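Local coordinates for pheromone cOB1/lipoprotein, YaeC family (Enterococcus faecalis, PDB 4EF1) that probably binds methionine as the substrate-binding lipoprotein of an ABC-type uptake system, and is also the precursor of the sex pheromone cOB1, at residues G9-P14 with N176-V181; I53-F58 with N203-R208; K94-I99 with A191-K196. All coordinates share one frame; numbering follows the deposited sequence. Where two conformers were deposited one is given.

Contact 1: residues G9-P14 with N176-V181; sequences GASPVP and NSNFAV. With MSE (selenomethionine), chain C.
V13 and V181 meet methyl to methyl, their CG1 atoms 3.5 Å apart and the two side chains crossing at about a right angle. With CG1 anti to the backbone N in both (chi1 171° and 168°), it is this branch of each valine that faces the other. The compact branched valines make a close apolar join without needing long side chains. Beside them the P14 ring, after a cis peptide bond, rests loosely near the CB of N178. The polar half of the contact is slacker and runs through water. V13 O and N178 O are both acceptors, 3.2 Å apart, and cannot bond to each other; instead a water donates to V13 O at 2.9 Å and accepts from N178 ND2 at 2.9 Å. S11 OG stands 3.7 Å from the same ND2, no more than a neighbour. The contact spans the cleft of a two-lobed periplasmic-binding-protein fold: G9 and A10 end strand 4-10 of one lobe's sheet, whereas helix 177-182 follows strand 172-175 of the other's. Asparagine suits position 178 because its amide has two different ends. ND2 lies 3.3 Å above the plane of the F179 ring, over its centre, while OD1 accepts from Y41 OH and, weakly, from the amino N of the bound selenomethionine. N176, just before the helix, uses ND2 for a nearly straight bond to the ligand carboxylate, 2.9 Å to OXT with an angle of 165° at the hydrogen; the same ND2 also bonds D113.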
loop_
_atom_site.group_PDB
_atom_site.type_symbol
_atom_site.label_atom_id
_atom_site.label_comp_id
_atom_site.label_asym_id
_atom_site.label_seq_id
_atom_site.Cartn_x
_atom_site.Cartn_y
_atom_site.Cartn_z
ATOM N N GLY A 9 4.833 2.492 14.195
ATOM C CA GLY A 9 3.840 1.436 13.930
ATOM C C GLY A 9 3.913 1.083 12.463
ATOM O O GLY A 9 4.081 1.983 11.618
ATOM N N ALA A 10 3.783 -0.207 12.141
ATOM C CA ALA A 10 3.986 -0.664 10.746
ATOM C C ALA A 10 3.228 -1.931 10.408
ATOM O O ALA A 10 2.950 -2.713 11.287
ATOM C CB ALA A 10 5.463 -0.905 10.511
ATOM N N SER A 11 2.995 -2.154 9.096
ATOM C CA SER A 11 2.455 -3.388 8.605
ATOM C C SER A 11 3.587 -4.413 8.787
ATOM O O SER A 11 4.759 -4.001 8.747
ATOM C CB SER A 11 2.074 -3.299 7.148
ATOM O OG SER A 11 1.000 -2.375 6.888
ATOM N N PRO A 12 3.267 -5.713 8.947
ATOM C CA PRO A 12 4.324 -6.733 9.180
ATOM C C PRO A 12 5.413 -6.809 8.121
ATOM O O PRO A 12 6.603 -6.896 8.445
ATOM C CB PRO A 12 3.555 -8.041 9.191
ATOM C CG PRO A 12 2.149 -7.690 9.535
ATOM C CD PRO A 12 1.920 -6.321 8.978
ATOM N N VAL A 13 5.003 -6.823 6.860
ATOM C CA VAL A 13 5.913 -7.027 5.735
ATOM C C VAL A 13 5.437 -6.164 4.584
ATOM O O VAL A 13 4.278 -6.225 4.251
ATOM C CB VAL A 13 5.906 -8.499 5.230
ATOM C CG1 VAL A 13 6.698 -8.631 3.928
ATOM C CG2 VAL A 13 6.422 -9.450 6.298
ATOM N N PRO A 14 6.341 -5.426 3.928
ATOM C CA PRO A 14 7.762 -5.332 4.239
ATOM C C PRO A 14 8.064 -4.327 5.364
ATOM O O PRO A 14 9.133 -4.339 5.910
ATOM C CB PRO A 14 8.357 -4.783 2.941
ATOM C CG PRO A 14 7.271 -3.916 2.399
ATOM C CD PRO A 14 6.003 -4.632 2.735
ATOM N N ASN A 176 -3.456 -5.829 -1.695
ATOM C CA ASN A 176 -2.338 -4.905 -1.465
ATOM C C ASN A 176 -1.082 -5.769 -1.235
ATOM O O ASN A 176 -1.127 -6.801 -0.565
ATOM C CB ASN A 176 -2.561 -3.969 -0.252
ATOM C CG ASN A 176 -3.783 -3.092 -0.385
ATOM O OD1 ASN A 176 -4.883 -3.496 0.020
ATOM N ND2 ASN A 176 -3.596 -1.865 -0.869
ATOM N N SER A 177 0.035 -5.352 -1.798
ATOM C CA SER A 177 1.269 -6.171 -1.785
ATOM C C SER A 177 1.796 -6.525 -0.414
ATOM O O SER A 177 2.361 -7.598 -0.259
ATOM C CB SER A 177 2.359 -5.533 -2.619
ATOM O OG SER A 177 1.940 -5.417 -3.956
ATOM N N ASN A 178 1.588 -5.649 0.573
ATOM C CA ASN A 178 2.021 -5.940 1.947
ATOM C C ASN A 178 1.388 -7.233 2.443
ATOM O O ASN A 178 2.070 -8.116 2.971
ATOM C CB ASN A 178 1.792 -4.743 2.904
ATOM C CG ASN A 178 0.357 -4.507 3.255
ATOM O OD1 ASN A 178 -0.387 -3.925 2.477
ATOM N ND2 ASN A 178 -0.055 -4.981 4.452
ATOM N N PHE A 179 0.097 -7.385 2.171
ATOM C CA PHE A 179 -0.621 -8.606 2.545
ATOM C C PHE A 179 -0.233 -9.801 1.648
ATOM O O PHE A 179 -0.043 -10.927 2.143
ATOM C CB PHE A 179 -2.135 -8.377 2.527
ATOM C CG PHE A 179 -2.615 -7.359 3.502
ATOM C CD1 PHE A 179 -2.359 -7.495 4.848
ATOM C CD2 PHE A 179 -3.371 -6.269 3.077
ATOM C CE1 PHE A 179 -2.819 -6.539 5.751
ATOM C CE2 PHE A 179 -3.827 -5.332 3.971
ATOM C CZ PHE A 179 -3.560 -5.465 5.303
ATOM N N ALA A 180 -0.109 -9.559 0.348
ATOM C CA ALA A 180 0.203 -10.613 -0.612
ATOM C C ALA A 180 1.566 -11.218 -0.321
ATOM O O ALA A 180 1.720 -12.450 -0.212
ATOM C CB ALA A 180 0.136 -10.077 -2.048
ATOM N N VAL A 181 2.557 -10.338 -0.148
ATOM C CA VAL A 181 3.931 -10.779 0.164
ATOM C C VAL A 181 4.007 -11.545 1.475
ATOM O O VAL A 181 4.633 -12.580 1.541
ATOM C CB VAL A 181 4.911 -9.604 0.119
ATOM C CG1 VAL A 181 6.264 -10.003 0.718
ATOM C CG2 VAL A 181 5.062 -9.189 -1.364
HETATM N N MSE C 301 1.046 -1.081 1.603
HETATM C CA MSE C 301 -0.255 -0.691 0.927
HETATM C C MSE C 301 -0.082 -0.378 -0.562
HETATM O O MSE C 301 0.877 0.313 -0.938
HETATM O OXT MSE C 301 -0.951 -0.750 -1.396
HETATM C CB MSE C 301 -0.947 0.468 1.645
HETATM C CG MSE C 301 -2.350 0.815 1.131
HETATM SE SE MSE C 301 -2.980 2.453 1.921
HETATM C CE MSE C 301 -3.226 1.855 3.804
HETATM O O HOH W 1 1.867 -6.813 5.716
#

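Contact 2: residues I53-F58 with N203-R208; sequences IDANYF and NIIAVR. With MSE (selenomethionine), chain C.
N56 turns its CG between the backbone N and the carbonyl carbon (chi1 69°), which lays OD1 against the methyl of A206, 3.4 Å from its CB, while ND2 bonds N45 OD1 and helps fix the amide's turn; Y57 instead holds CG anti to its N (chi1 -180°), and I205 CD1 packs 3.6 Å from Y57 CB. Small A206 leaves room for the amide, and the CD1 end of I205 reaches obliquely to the tyrosine. Between these side chains the backbones run antiparallel, N56 and A206 forming a hydrogen-bonded pair: N56 N to A206 O is 3.0 Å and A206 N to N56 O is 2.9 Å. Where the chain turns at F58, a water takes over from direct bonding, accepting from F58 N and donating to N56 OD1 and to I204 O, the last at 2.7 Å. At the other end R208 NH1 makes only a weak bond to I53 O, being held more firmly by L48 O, and NE forms a salt bridge with E210. N203 opens the strand inside the ligand pocket. Its OD1 accepts from the ligand's amino N at 2.9 Å and from H15 NE2, and its ND2 donates a hydrogen bond to the ligand O (160° at the hydrogen); one amide thus meets both the amino and carboxylate groups. F58 offers ring carbon CE2 to the ligand's methyl CE, 3.7 Å away. In the sheet, strand 4-10 flanks 55-60 and strand 75-83 flanks 203-208, while helix 43-50 packs against N56 and F58, and helix 215-225 against I205 and V207.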
loop_
_atom_site.group_PDB
_atom_site.type_symbol
_atom_site.label_atom_id
_atom_site.label_comp_id
_atom_site.label_asym_id
_atom_site.label_seq_id
_atom_site.Cartn_x
_atom_site.Cartn_y
_atom_site.Cartn_z
ATOM N N ILE A 53 2.145 5.232 19.452
ATOM C CA ILE A 53 3.326 5.295 18.590
ATOM C C ILE A 53 3.648 6.790 18.249
ATOM O O ILE A 53 2.776 7.652 18.294
ATOM C CB ILE A 53 3.122 4.438 17.307
ATOM C CG1 ILE A 53 1.918 4.932 16.492
ATOM C CG2 ILE A 53 2.917 2.954 17.698
ATOM C CD1 ILE A 53 1.487 4.090 15.304
ATOM N N ASP A 54 4.903 7.061 17.904
ATOM C CA ASP A 54 5.360 8.406 17.514
ATOM C C ASP A 54 5.247 8.656 16.000
ATOM O O ASP A 54 5.189 9.813 15.549
ATOM C CB ASP A 54 6.823 8.568 17.892
ATOM C CG ASP A 54 7.086 8.310 19.363
ATOM O OD1 ASP A 54 6.245 8.700 20.191
ATOM O OD2 ASP A 54 8.133 7.694 19.672
ATOM N N ALA A 55 5.202 7.576 15.223
ATOM C CA ALA A 55 5.130 7.657 13.754
ATOM C C ALA A 55 4.465 6.384 13.242
ATOM O O ALA A 55 4.383 5.367 13.976
ATOM C CB ALA A 55 6.522 7.777 13.157
ATOM N N ASN A 56 3.993 6.422 12.012
ATOM C CA ASN A 56 3.583 5.183 11.361
ATOM C C ASN A 56 4.141 5.070 9.945
ATOM O O ASN A 56 4.592 6.053 9.325
ATOM C CB ASN A 56 2.082 4.864 11.541
ATOM C CG ASN A 56 1.162 5.812 10.782
ATOM O OD1 ASN A 56 1.437 6.219 9.624
ATOM N ND2 ASN A 56 0.034 6.118 11.399
ATOM N N TYR A 57 4.176 3.830 9.481
ATOM C CA TYR A 57 4.735 3.450 8.208
ATOM C C TYR A 57 3.891 2.283 7.649
ATOM O O TYR A 57 4.169 1.104 7.908
ATOM C CB TYR A 57 6.189 3.005 8.438
ATOM C CG TYR A 57 6.950 2.567 7.190
ATOM C CD1 TYR A 57 6.705 3.115 5.911
ATOM C CD2 TYR A 57 7.972 1.619 7.299
ATOM C CE1 TYR A 57 7.456 2.709 4.780
ATOM C CE2 TYR A 57 8.705 1.215 6.193
ATOM C CZ TYR A 57 8.456 1.737 4.942
ATOM O OH TYR A 57 9.258 1.286 3.914
ATOM N N PHE A 58 2.867 2.632 6.867
ATOM C CA PHE A 58 1.938 1.639 6.307
ATOM C C PHE A 58 1.087 2.153 5.133
ATOM O O PHE A 58 0.560 1.342 4.380
ATOM C CB PHE A 58 1.003 1.091 7.425
ATOM C CG PHE A 58 -0.204 1.943 7.661
ATOM C CD1 PHE A 58 -0.105 3.115 8.388
ATOM C CD2 PHE A 58 -1.435 1.566 7.169
ATOM C CE1 PHE A 58 -1.209 3.900 8.595
ATOM C CE2 PHE A 58 -2.551 2.359 7.368
ATOM C CZ PHE A 58 -2.437 3.521 8.085
ATOM N N ASN A 203 4.336 4.618 -0.201
ATOM C CA ASN A 203 4.049 4.468 1.213
ATOM C C ASN A 203 4.929 5.445 1.992
ATOM O O ASN A 203 6.133 5.549 1.721
ATOM C CB ASN A 203 4.286 3.043 1.678
ATOM C CG ASN A 203 3.166 2.094 1.275
ATOM O OD1 ASN A 203 2.856 1.123 1.984
ATOM N ND2 ASN A 203 2.541 2.378 0.118
ATOM N N ILE A 204 4.341 6.089 3.003
ATOM C CA ILE A 204 4.993 7.183 3.705
ATOM C C ILE A 204 5.227 6.937 5.197
ATOM O O ILE A 204 4.649 6.025 5.821
ATOM C CB ILE A 204 4.174 8.514 3.599
ATOM C CG1 ILE A 204 2.829 8.433 4.355
ATOM C CG2 ILE A 204 3.974 8.966 2.170
ATOM C CD1 ILE A 204 2.033 9.718 4.294
ATOM N N ILE A 205 6.062 7.805 5.761
ATOM C CA ILE A 205 6.172 7.930 7.214
ATOM C C ILE A 205 5.224 9.064 7.545
ATOM O O ILE A 205 5.360 10.128 6.996
ATOM C CB ILE A 205 7.566 8.302 7.695
ATOM C CG1 ILE A 205 8.574 7.219 7.304
ATOM C CG2 ILE A 205 7.576 8.534 9.208
ATOM C CD1 ILE A 205 8.306 5.874 7.944
ATOM N N ALA A 206 4.310 8.836 8.481
ATOM C CA ALA A 206 3.364 9.886 8.917
ATOM C C ALA A 206 3.599 10.147 10.406
ATOM O O ALA A 206 3.857 9.236 11.131
ATOM C CB ALA A 206 1.931 9.440 8.662
ATOM N N VAL A 207 3.446 11.390 10.830
ATOM C CA VAL A 207 3.594 11.802 12.238
ATOM C C VAL A 207 2.524 12.812 12.576
ATOM O O VAL A 207 1.869 13.330 11.669
ATOM C CB VAL A 207 5.013 12.424 12.530
ATOM C CG1 VAL A 207 6.101 11.365 12.291
ATOM C CG2 VAL A 207 5.279 13.704 11.716
ATOM N N ARG A 208 2.360 13.124 13.873
ATOM C CA ARG A 208 1.438 14.172 14.292
ATOM C C ARG A 208 2.051 15.508 13.875
ATOM O O ARG A 208 3.293 15.656 13.823
ATOM C CB ARG A 208 1.195 14.137 15.817
ATOM C CG ARG A 208 0.422 12.918 16.317
ATOM C CD ARG A 208 0.058 12.995 17.810
ATOM N NE ARG A 208 1.250 13.066 18.647
ATOM C CZ ARG A 208 2.073 12.051 18.935
ATOM N NH1 ARG A 208 1.819 10.819 18.552
ATOM N NH2 ARG A 208 3.121 12.258 19.705
HETATM N N MSE C 301 1.046 -1.081 1.603
HETATM C CA MSE C 301 -0.255 -0.691 0.927
HETATM C C MSE C 301 -0.082 -0.378 -0.562
HETATM O O MSE C 301 0.877 0.313 -0.938
HETATM O OXT MSE C 301 -0.951 -0.750 -1.396
HETATM C CB MSE C 301 -0.947 0.468 1.645
HETATM C CG MSE C 301 -2.350 0.815 1.131
HETATM SE SE MSE C 301 -2.980 2.453 1.921
HETATM C CE MSE C 301 -3.226 1.855 3.804
HETATM O O HOH W 2 3.966 9.913 20.390
HETATM O O HOH W 3 3.896 12.138 16.253
HETATM O O HOH W 4 2.321 5.393 7.073
#

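Contact 3: residues K94-I99 with A191-K196; sequences KSLQEI and AIALEK
K94 meets I192 through its backbone: its carbonyl carbon C lies 3.7 Å from I192 CG2, while the long charged side chain starts out away from the contact. K94 N bonds E98 OE1. At S95, in one of two conformers, OG accepts from Q97 N in an ST turn, a role suited to a short hydroxyl. L96 makes the largest share of the contact from this segment. Its CD1 presses on A193 CB at 3.4 Å, tighter than usual for two carbons, and its CD2 lies 4.0 Å from I192 CD1, the leucine and isoleucine crossing at about a right angle. I192 CG1 sits between its backbone N and carbonyl carbon (chi1 65°), the chain then extended, which carries CD1 to L96 and I99 while CG2 faces K94. L96 N donates to a water that in turn donates to I192 O, at 2.6 Å. I99 closes the turn with CD1 at 4.3 Å from I192 CD1. The loop after strand 87-89 thereby packs on strand 193-194, which pairs with 87-89 at the sheet edge; L121 and I120 of helix 114-123 touch L96 and A193. With no direct hydrogen bond across, the contact depends on the fit of apolar branches rather than on directional bonds.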
loop_
_atom_site.group_PDB
_atom_site.type_symbol
_atom_site.label_atom_id
_atom_site.label_comp_id
_atom_site.label_asym_id
_atom_site.label_seq_id
_atom_site.Cartn_x
_atom_site.Cartn_y
_atom_site.Cartn_z
ATOM N N LYS A 94 -5.741 -17.409 -15.380
ATOM C CA LYS A 94 -4.312 -17.012 -15.398
ATOM C C LYS A 94 -3.987 -15.769 -16.233
ATOM O O LYS A 94 -2.818 -15.332 -16.283
ATOM C CB LYS A 94 -3.416 -18.186 -15.791
ATOM C CG LYS A 94 -3.601 -19.418 -14.925
ATOM C CD LYS A 94 -2.959 -19.300 -13.548
ATOM C CE LYS A 94 -3.813 -20.033 -12.513
ATOM N NZ LYS A 94 -3.183 -20.200 -11.165
ATOM N N SER A 95 -5.002 -15.226 -16.902
ATOM C CA SER A 95 -4.882 -13.957 -17.624
ATOM C C SER A 95 -6.204 -13.254 -17.574
ATOM O O SER A 95 -7.260 -13.910 -17.542
ATOM C CB SER A 95 -4.539 -14.134 -19.112
ATOM O OG SER A 95 -4.957 -12.977 -19.866
ATOM N N LEU A 96 -6.152 -11.933 -17.622
ATOM C CA LEU A 96 -7.382 -11.132 -17.646
ATOM C C LEU A 96 -8.248 -11.487 -18.848
ATOM O O LEU A 96 -9.456 -11.557 -18.719
ATOM C CB LEU A 96 -7.089 -9.628 -17.638
ATOM C CG LEU A 96 -6.611 -8.997 -16.324
ATOM C CD1 LEU A 96 -6.167 -7.551 -16.406
ATOM C CD2 LEU A 96 -7.645 -9.121 -15.246
ATOM N N GLN A 97 -7.630 -11.772 -20.005
ATOM C CA GLN A 97 -8.387 -12.052 -21.246
ATOM C C GLN A 97 -9.249 -13.327 -21.181
ATOM O O GLN A 97 -10.280 -13.424 -21.875
ATOM C CB GLN A 97 -7.464 -12.099 -22.481
ATOM C CG GLN A 97 -6.648 -10.840 -22.744
ATOM C CD GLN A 97 -7.494 -9.558 -22.874
ATOM O OE1 GLN A 97 -8.546 -9.549 -23.518
ATOM N NE2 GLN A 97 -7.007 -8.464 -22.273
ATOM N N GLU A 98 -8.840 -14.270 -20.334
ATOM C CA GLU A 98 -9.573 -15.522 -20.064
ATOM C C GLU A 98 -10.807 -15.345 -19.202
ATOM O O GLU A 98 -11.648 -16.217 -19.184
ATOM C CB GLU A 98 -8.684 -16.543 -19.316
ATOM C CG GLU A 98 -7.637 -17.255 -20.155
ATOM C CD GLU A 98 -6.666 -18.075 -19.305
ATOM O OE1 GLU A 98 -6.807 -18.116 -18.061
ATOM O OE2 GLU A 98 -5.759 -18.697 -19.886
ATOM N N ILE A 99 -10.901 -14.247 -18.456
ATOM C CA ILE A 99 -12.047 -13.996 -17.558
ATOM C C ILE A 99 -13.393 -13.947 -18.326
ATOM O O ILE A 99 -13.523 -13.214 -19.320
ATOM C CB ILE A 99 -11.805 -12.706 -16.701
ATOM C CG1 ILE A 99 -10.714 -12.962 -15.660
ATOM C CG2 ILE A 99 -13.034 -12.215 -15.997
ATOM C CD1 ILE A 99 -10.232 -11.731 -14.921
ATOM N N ALA A 191 0.910 -12.478 -9.812
ATOM C CA ALA A 191 -0.268 -11.632 -10.201
ATOM C C ALA A 191 -0.642 -11.851 -11.671
ATOM O O ALA A 191 0.247 -11.989 -12.490
ATOM C CB ALA A 191 0.078 -10.171 -9.955
ATOM N N ILE A 192 -1.942 -11.899 -12.016
ATOM C CA ILE A 192 -2.343 -12.033 -13.430
ATOM C C ILE A 192 -2.229 -10.685 -14.182
ATOM O O ILE A 192 -2.187 -10.660 -15.380
ATOM C CB ILE A 192 -3.769 -12.670 -13.627
ATOM C CG1 ILE A 192 -4.907 -11.805 -13.081
ATOM C CG2 ILE A 192 -3.848 -14.041 -12.985
ATOM C CD1 ILE A 192 -6.292 -12.407 -13.377
ATOM N N ALA A 193 -2.212 -9.591 -13.440
ATOM C CA ALA A 193 -2.069 -8.227 -13.991
ATOM C C ALA A 193 -1.517 -7.397 -12.856
ATOM O O ALA A 193 -1.881 -7.612 -11.716
ATOM C CB ALA A 193 -3.405 -7.677 -14.480
ATOM N N LEU A 194 -0.592 -6.510 -13.166
ATOM C CA LEU A 194 0.093 -5.686 -12.176
ATOM C C LEU A 194 0.031 -4.210 -12.563
ATOM O O LEU A 194 0.202 -3.858 -13.708
ATOM C CB LEU A 194 1.554 -6.129 -12.084
ATOM C CG LEU A 194 2.344 -5.765 -10.816
ATOM C CD1 LEU A 194 1.736 -6.450 -9.605
ATOM C CD2 LEU A 194 3.813 -6.154 -11.021
ATOM N N GLU A 195 -0.167 -3.371 -11.588
ATOM C CA GLU A 195 -0.144 -1.900 -11.740
ATOM C C GLU A 195 1.192 -1.466 -12.317
ATOM O O GLU A 195 2.255 -2.032 -11.961
ATOM C CB GLU A 195 -0.325 -1.280 -10.364
ATOM C CG GLU A 195 -0.318 0.241 -10.284
ATOM C CD GLU A 195 -0.464 0.675 -8.852
ATOM O OE1 GLU A 195 0.274 0.156 -8.033
ATOM O OE2 GLU A 195 -1.285 1.558 -8.545
ATOM N N LYS A 196 1.159 -0.538 -13.260
ATOM C CA LYS A 196 2.406 -0.208 -13.960
ATOM C C LYS A 196 3.043 1.053 -13.421
ATOM O O LYS A 196 4.241 1.064 -13.188
ATOM C CB LYS A 196 2.262 -0.237 -15.486
ATOM C CG LYS A 196 1.534 0.888 -16.165
ATOM C CD LYS A 196 1.557 0.634 -17.668
ATOM C CE LYS A 196 0.787 1.697 -18.433
ATOM N NZ LYS A 196 0.591 1.337 -19.860
HETATM O O HOH W 5 -3.309 -11.003 -17.738
#

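The 9-14 half of contact 1 and the 53-58 half of contact 2 meet in one sheet, the contact centres 14 Å apart: strands 4-10 and 55-60 are neighbours, with G9 O 2.8 Å from Y57 N and G9 N 2.9 Å from A55 O, both probable hydrogen bonds. Both also touch the selenomethionine, contact 1 through N176 and N178, contact 2 through F58 and N203. Contact 3 lies away from the pocket in the other lobe, about 21 Å from contact 1 and 32 Å from contact 2, centre to centre. It is still linked to the ligand indirectly: E195, within 191-196, forms a salt bridge with R116 NE, and R116 NH1 bonds the selenomethionine.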